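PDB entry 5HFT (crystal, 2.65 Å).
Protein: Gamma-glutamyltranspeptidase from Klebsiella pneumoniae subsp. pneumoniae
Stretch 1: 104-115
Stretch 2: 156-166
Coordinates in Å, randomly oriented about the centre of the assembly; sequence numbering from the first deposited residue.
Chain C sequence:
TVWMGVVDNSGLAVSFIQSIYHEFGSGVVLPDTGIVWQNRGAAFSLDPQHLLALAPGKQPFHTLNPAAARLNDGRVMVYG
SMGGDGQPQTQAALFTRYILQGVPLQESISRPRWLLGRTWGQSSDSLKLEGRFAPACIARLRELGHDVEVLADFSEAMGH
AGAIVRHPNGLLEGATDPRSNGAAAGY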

ATOM      1  N   PRO C 104       0.743  -7.178 -24.103  1.00 47.97           N
ATOM      2  CA  PRO C 104      -0.250  -6.197 -23.653  1.00 45.14           C
ATOM      3  C   PRO C 104      -0.335  -6.161 -22.134  1.00 48.11           C
ATOM      4  O   PRO C 104      -0.075  -7.159 -21.454  1.00 45.98           O
ATOM      5  CB  PRO C 104      -1.560  -6.695 -24.277  1.00 44.56           C
ATOM      6  CG  PRO C 104      -1.173  -7.626 -25.367  1.00 41.28           C
ATOM      7  CD  PRO C 104       0.210  -8.120 -25.104  1.00 49.69           C
ATOM      8  N   LEU C 105      -0.700  -4.986 -21.604  1.00 44.96           N
ATOM      9  CA  LEU C 105      -0.595  -4.749 -20.166  1.00 40.65           C
ATOM     10  C   LEU C 105      -1.329  -5.816 -19.371  1.00 39.23           C
ATOM     11  O   LEU C 105      -0.755  -6.438 -18.476  1.00 42.08           O
ATOM     12  CB  LEU C 105      -1.149  -3.371 -19.803  1.00 41.29           C
ATOM     13  CG  LEU C 105      -1.069  -3.023 -18.304  1.00 35.21           C
ATOM     14  CD1 LEU C 105       0.381  -2.945 -17.820  1.00 30.29           C
ATOM     15  CD2 LEU C 105      -1.779  -1.715 -18.006  1.00 33.43           C
ATOM     16  N   GLN C 106      -2.605  -6.045 -19.699  1.00 42.69           N
ATOM     17  CA  GLN C 106      -3.407  -7.023 -18.963  1.00 44.26           C
ATOM     18  C   GLN C 106      -2.815  -8.428 -19.071  1.00 43.95           C
ATOM     19  O   GLN C 106      -2.756  -9.161 -18.076  1.00 41.88           O
ATOM     20  CB  GLN C 106      -4.853  -6.980 -19.464  1.00 39.83           C
ATOM     21  CG  GLN C 106      -5.859  -7.917 -18.772  1.00 43.09           C
ATOM     22  CD  GLN C 106      -5.879  -7.826 -17.245  1.00 41.93           C
ATOM     23  OE1 GLN C 106      -6.489  -6.933 -16.660  1.00 38.96           O
ATOM     24  NE2 GLN C 106      -5.244  -8.789 -16.598  1.00 44.14           N
ATOM     25  N   GLU C 107      -2.308  -8.798 -20.248  1.00 42.63           N
ATOM     26  CA  GLU C 107      -1.678 -10.107 -20.371  1.00 42.04           C
ATOM     27  C   GLU C 107      -0.399 -10.179 -19.551  1.00 43.89           C
ATOM     28  O   GLU C 107      -0.104 -11.219 -18.952  1.00 44.39           O
ATOM     29  CB  GLU C 107      -1.395 -10.438 -21.837  1.00 38.81           C
ATOM     30  N   SER C 108       0.360  -9.077 -19.489  1.00 44.67           N
ATOM     31  CA  SER C 108       1.616  -9.076 -18.737  1.00 40.56           C
ATOM     32  C   SER C 108       1.391  -9.435 -17.277  1.00 38.45           C
ATOM     33  O   SER C 108       2.226 -10.100 -16.663  1.00 43.67           O
ATOM     34  CB  SER C 108       2.314  -7.721 -18.866  1.00 41.96           C
ATOM     35  N   ILE C 109       0.267  -9.008 -16.705  1.00 41.40           N
ATOM     36  CA  ILE C 109      -0.034  -9.291 -15.303  1.00 40.99           C
ATOM     37  C   ILE C 109      -0.583 -10.713 -15.124  1.00 41.02           C
ATOM     38  O   ILE C 109      -0.400 -11.321 -14.063  1.00 41.85           O
ATOM     39  CB  ILE C 109      -1.023  -8.232 -14.771  1.00 41.26           C
ATOM     40  CG1 ILE C 109      -0.390  -6.848 -14.799  1.00 39.63           C
ATOM     41  CG2 ILE C 109      -1.438  -8.530 -13.342  1.00 39.51           C
ATOM     42  CD1 ILE C 109      -1.354  -5.743 -14.556  1.00 36.50           C
ATOM     43  N   SER C 110      -1.213 -11.281 -16.161  1.00 44.53           N
ATOM     44  CA  SER C 110      -1.912 -12.561 -16.037  1.00 41.19           C
ATOM     45  C   SER C 110      -0.985 -13.759 -16.212  1.00 49.43           C
ATOM     46  O   SER C 110      -1.070 -14.723 -15.439  1.00 52.02           O
ATOM     47  CB  SER C 110      -3.048 -12.637 -17.051  1.00 43.39           C
ATOM     48  OG  SER C 110      -4.030 -11.648 -16.801  1.00 46.93           O
ATOM     49  N   ARG C 111      -0.119 -13.738 -17.252  1.00 44.54           N
ATOM     50  CA  ARG C 111       0.841 -14.804 -17.547  1.00 44.42           C
ATOM     51  C   ARG C 111       1.500 -15.308 -16.266  1.00 54.65           C
ATOM     52  O   ARG C 111       1.826 -14.513 -15.373  1.00 56.84           O
ATOM     53  CB  ARG C 111       1.907 -14.327 -18.538  1.00 49.74           C
ATOM     54  N   PRO C 112       1.644 -16.623 -16.107  1.00 58.31           N
ATOM     55  CA  PRO C 112       2.063 -17.171 -14.809  1.00 51.84           C
ATOM     56  C   PRO C 112       3.457 -16.703 -14.401  1.00 50.46           C
ATOM     57  O   PRO C 112       4.282 -16.314 -15.231  1.00 53.75           O
ATOM     58  CB  PRO C 112       2.020 -18.688 -15.038  1.00 54.44           C
ATOM     59  CG  PRO C 112       2.058 -18.863 -16.545  1.00 51.56           C
ATOM     60  CD  PRO C 112       1.351 -17.675 -17.099  1.00 49.50           C
ATOM     61  N   ARG C 113       3.705 -16.722 -13.085  1.00 50.74           N
ATOM     62  CA  ARG C 113       4.962 -16.212 -12.535  1.00 46.99           C
ATOM     63  C   ARG C 113       5.750 -17.239 -11.728  1.00 47.76           C
ATOM     64  O   ARG C 113       5.530 -18.449 -11.849  1.00 47.68           O
ATOM     65  CB  ARG C 113       4.702 -14.971 -11.687  1.00 43.11           C
ATOM     66  CG  ARG C 113       4.279 -13.774 -12.500  1.00 42.80           C
ATOM     67  CD  ARG C 113       4.295 -12.523 -11.661  1.00 43.81           C
ATOM     68  NE  ARG C 113       3.204 -12.472 -10.700  1.00 42.40           N
ATOM     69  CZ  ARG C 113       1.991 -12.012 -10.989  1.00 44.22           C
ATOM     70  NH1 ARG C 113       1.731 -11.576 -12.215  1.00 47.26           N
ATOM     71  NH2 ARG C 113       1.039 -11.983 -10.062  1.00 42.90           N
ATOM     72  N   TRP C 114       6.705 -16.771 -10.925  1.00 53.59           N
ATOM     73  CA  TRP C 114       7.669 -17.686 -10.329  1.00 54.09           C
ATOM     74  C   TRP C 114       8.258 -17.105  -9.052  1.00 53.30           C
ATOM     75  O   TRP C 114       8.535 -15.907  -8.975  1.00 51.91           O
ATOM     76  CB  TRP C 114       8.805 -18.002 -11.313  1.00 55.24           C
ATOM     77  CG  TRP C 114       9.548 -16.793 -11.788  1.00 54.44           C
ATOM     78  CD1 TRP C 114      10.636 -16.236 -11.205  1.00 50.83           C
ATOM     79  CD2 TRP C 114       9.253 -15.992 -12.946  1.00 52.98           C
ATOM     80  NE1 TRP C 114      11.044 -15.140 -11.924  1.00 54.70           N
ATOM     81  CE2 TRP C 114      10.210 -14.971 -12.997  1.00 51.29           C
ATOM     82  CE3 TRP C 114       8.271 -16.042 -13.937  1.00 55.22           C
ATOM     83  CZ2 TRP C 114      10.214 -14.006 -13.992  1.00 48.90           C
ATOM     84  CZ3 TRP C 114       8.283 -15.086 -14.926  1.00 53.11           C
ATOM     85  CH2 TRP C 114       9.244 -14.081 -14.944  1.00 47.21           C
ATOM     86  N   LEU C 115       8.478 -17.976  -8.072  1.00 56.44           N
ATOM     87  CA  LEU C 115       9.221 -17.632  -6.861  1.00 55.86           C
ATOM     88  C   LEU C 115      10.519 -18.443  -6.790  1.00 57.50           C
ATOM     89  O   LEU C 115      11.598 -17.973  -7.171  1.00 56.58           O
ATOM     90  CB  LEU C 115       8.369 -17.882  -5.614  1.00 51.01           C
ATOM     91  CG  LEU C 115       7.079 -17.064  -5.486  1.00 52.76           C
ATOM     92  CD1 LEU C 115       6.167 -17.693  -4.452  1.00 52.53           C
ATOM     93  CD2 LEU C 115       7.356 -15.588  -5.151  1.00 52.45           C
ATOM     94  N   GLU C 156      -1.682 -17.777  -5.006  1.00 51.88           N
ATOM     95  CA  GLU C 156      -1.654 -16.520  -4.273  1.00 51.61           C
ATOM     96  C   GLU C 156      -0.247 -16.122  -3.852  1.00 55.17           C
ATOM     97  O   GLU C 156      -0.059 -15.002  -3.359  1.00 54.11           O
ATOM     98  CB  GLU C 156      -2.564 -16.612  -3.044  1.00 57.18           C
ATOM     99  N   ALA C 157       0.738 -17.013  -4.035  1.00 56.12           N
ATOM    100  CA  ALA C 157       2.130 -16.741  -3.695  1.00 53.88           C
ATOM    101  C   ALA C 157       2.894 -16.004  -4.791  1.00 54.60           C
ATOM    102  O   ALA C 157       3.967 -15.455  -4.507  1.00 54.91           O
ATOM    103  CB  ALA C 157       2.839 -18.057  -3.360  1.00 53.31           C
ATOM    104  N   MET C 158       2.365 -15.949  -6.021  1.00 52.42           N
ATOM    105  CA  MET C 158       2.930 -15.084  -7.050  1.00 49.12           C
ATOM    106  C   MET C 158       2.436 -13.645  -6.949  1.00 48.22           C
ATOM    107  O   MET C 158       2.925 -12.796  -7.700  1.00 48.60           O
ATOM    108  CB  MET C 158       2.656 -15.619  -8.461  1.00 47.74           C
ATOM    109  CG  MET C 158       3.471 -16.844  -8.909  1.00 48.89           C
ATOM    110  SD  MET C 158       3.680 -18.215  -7.769  1.00 56.39           S
ATOM    111  CE  MET C 158       4.654 -19.342  -8.760  1.00 49.67           C
ATOM    112  N   GLY C 159       1.455 -13.360  -6.092  1.00 46.59           N
ATOM    113  CA  GLY C 159       1.070 -11.995  -5.787  1.00 45.34           C
ATOM    114  C   GLY C 159      -0.200 -11.531  -6.481  1.00 49.43           C
ATOM    115  O   GLY C 159      -0.870 -12.260  -7.220  1.00 47.09           O
ATOM    116  N   HIS C 160      -0.531 -10.272  -6.195  1.00 47.80           N
ATOM    117  CA  HIS C 160      -1.604  -9.544  -6.858  1.00 45.41           C
ATOM    118  C   HIS C 160      -1.019  -8.233  -7.334  1.00 47.21           C
ATOM    119  O   HIS C 160      -0.552  -7.435  -6.515  1.00 46.49           O
ATOM    120  CB  HIS C 160      -2.771  -9.238  -5.919  1.00 51.15           C
ATOM    121  CG  HIS C 160      -3.408 -10.438  -5.299  1.00 52.77           C
ATOM    122  ND1 HIS C 160      -3.239 -11.716  -5.788  1.00 51.13           N
ATOM    123  CD2 HIS C 160      -4.241 -10.547  -4.237  1.00 56.62           C
ATOM    124  CE1 HIS C 160      -3.935 -12.562  -5.047  1.00 54.73           C
ATOM    125  NE2 HIS C 160      -4.553 -11.877  -4.100  1.00 58.56           N
ATOM    126  N   ALA C 161      -1.039  -8.008  -8.643  1.00 45.84           N
ATOM    127  CA  ALA C 161      -0.445  -6.817  -9.215  1.00 40.27           C
ATOM    128  C   ALA C 161      -1.509  -6.040  -9.979  1.00 43.85           C
ATOM    129  O   ALA C 161      -2.422  -6.620 -10.566  1.00 42.20           O
ATOM    130  CB  ALA C 161       0.741  -7.174 -10.116  1.00 37.81           C
ATOM    131  N   GLY C 162      -1.397  -4.711  -9.938  1.00 48.32           N
ATOM    132  CA  GLY C 162      -2.272  -3.842 -10.692  1.00 38.91           C
ATOM    133  C   GLY C 162      -1.421  -2.840 -11.452  1.00 41.02           C
ATOM    134  O   GLY C 162      -0.221  -2.708 -11.199  1.00 39.88           O
ATOM    135  N   ALA C 163      -2.043  -2.158 -12.411  1.00 36.71           N
ATOM    136  CA  ALA C 163      -1.296  -1.190 -13.202  1.00 40.05           C
ATOM    137  C   ALA C 163      -2.249  -0.273 -13.953  1.00 40.30           C
ATOM    138  O   ALA C 163      -3.358  -0.669 -14.340  1.00 37.38           O
ATOM    139  CB  ALA C 163      -0.344  -1.872 -14.200  1.00 40.64           C
ATOM    140  N   ILE C 164      -1.790   0.957 -14.162  1.00 37.46           N
ATOM    141  CA  ILE C 164      -2.397   1.878 -15.116  1.00 35.84           C
ATOM    142  C   ILE C 164      -1.284   2.385 -16.004  1.00 31.19           C
ATOM    143  O   ILE C 164      -0.201   2.717 -15.516  1.00 38.27           O
ATOM    144  CB  ILE C 164      -3.121   3.070 -14.454  1.00 35.74           C
ATOM    145  CG1 ILE C 164      -4.161   2.602 -13.439  1.00 26.41           C
ATOM    146  CG2 ILE C 164      -3.721   3.996 -15.523  1.00 26.00           C
ATOM    147  CD1 ILE C 164      -4.859   3.733 -12.759  1.00 24.20           C
ATOM    148  N   VAL C 165      -1.527   2.397 -17.301  1.00 31.07           N
ATOM    149  CA  VAL C 165      -0.635   3.038 -18.251  1.00 31.90           C
ATOM    150  C   VAL C 165      -1.398   4.191 -18.873  1.00 27.61           C
ATOM    151  O   VAL C 165      -2.549   4.024 -19.293  1.00 26.41           O
ATOM    152  CB  VAL C 165      -0.126   2.049 -19.312  1.00 33.26           C
ATOM    153  CG1 VAL C 165       0.817   2.743 -20.315  1.00 27.71           C
ATOM    154  CG2 VAL C 165       0.582   0.896 -18.612  1.00 35.21           C
ATOM    155  N   ARG C 166      -0.789   5.370 -18.850  1.00 28.59           N
ATOM    156  CA  ARG C 166      -1.255   6.523 -19.604  1.00 30.68           C
ATOM    157  C   ARG C 166      -0.384   6.687 -20.848  1.00 28.58           C
ATOM    158  O   ARG C 166       0.844   6.758 -20.750  1.00 33.67           O
ATOM    159  CB  ARG C 166      -1.235   7.797 -18.758  1.00 27.12           C
ATOM    160  CG  ARG C 166      -1.412   9.018 -19.635  1.00 34.86           C
ATOM    161  CD  ARG C 166      -1.469  10.349 -18.904  1.00 38.31           C
ATOM    162  NE  ARG C 166      -1.692  11.422 -19.875  1.00 45.79           N
ATOM    163  CZ  ARG C 166      -2.893  11.787 -20.315  1.00 54.79           C
ATOM    164  NH1 ARG C 166      -3.983  11.166 -19.852  1.00 53.34           N
ATOM    165  NH2 ARG C 166      -3.010  12.767 -21.214  1.00 41.55           N
TER

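How do the two backbones lie against each other? The helix 105-110 runs nearly antiparallel to the strand that ends at 166, with 166° between their directions and 9.0 Å between their axes at closest approach. As the helix climbs from L105 to I109, its partners step back along the strand from A163 to A161, and beyond the helix R113 comes level with M158.

Which apolar side chains fill the space between helix and strand? L105 and I109, one helical turn apart, both point toward the strand, where alternation brings A161, A163 and V165 to the same face. L105 CD1 lies 3.8 Å from A163 CB, and L105 CD2 lies 3.6 Å from V165 CG2. I109 straddles two alanines: its CG2 is 4.1 Å from A161 CB and its CD1 4.0 Å from A163 CB. The small methyl groups of the alanines leave room for these longer side chains to reach close to the strand.

What supplies the polar link? R113 carries it, donating from two nitrogens to one carbonyl: NE to M158 O at 3.0 Å and NH2 to M158 O at 3.1 Å. The oxygen sits near the guanidinium plane, at its edge, where the N-H groups point. On the helix side, R113 NH1 donates to I109 O at 2.8 Å, so a single guanidinium ties the end of the helix to the turn before the strand.

How is the contact closed beyond R113? M158 points toward stretch 1, its CG 3.6 Å from R113 CB and its CE 3.8 Å from W114 CA, although the W114 side chain itself starts away from stretch 2. L115 completes the patch, with CD1 3.5 Å from A157 CB and 4.2 Å from M158 SD, contacts that are apolar rather than hydrogen-bonded.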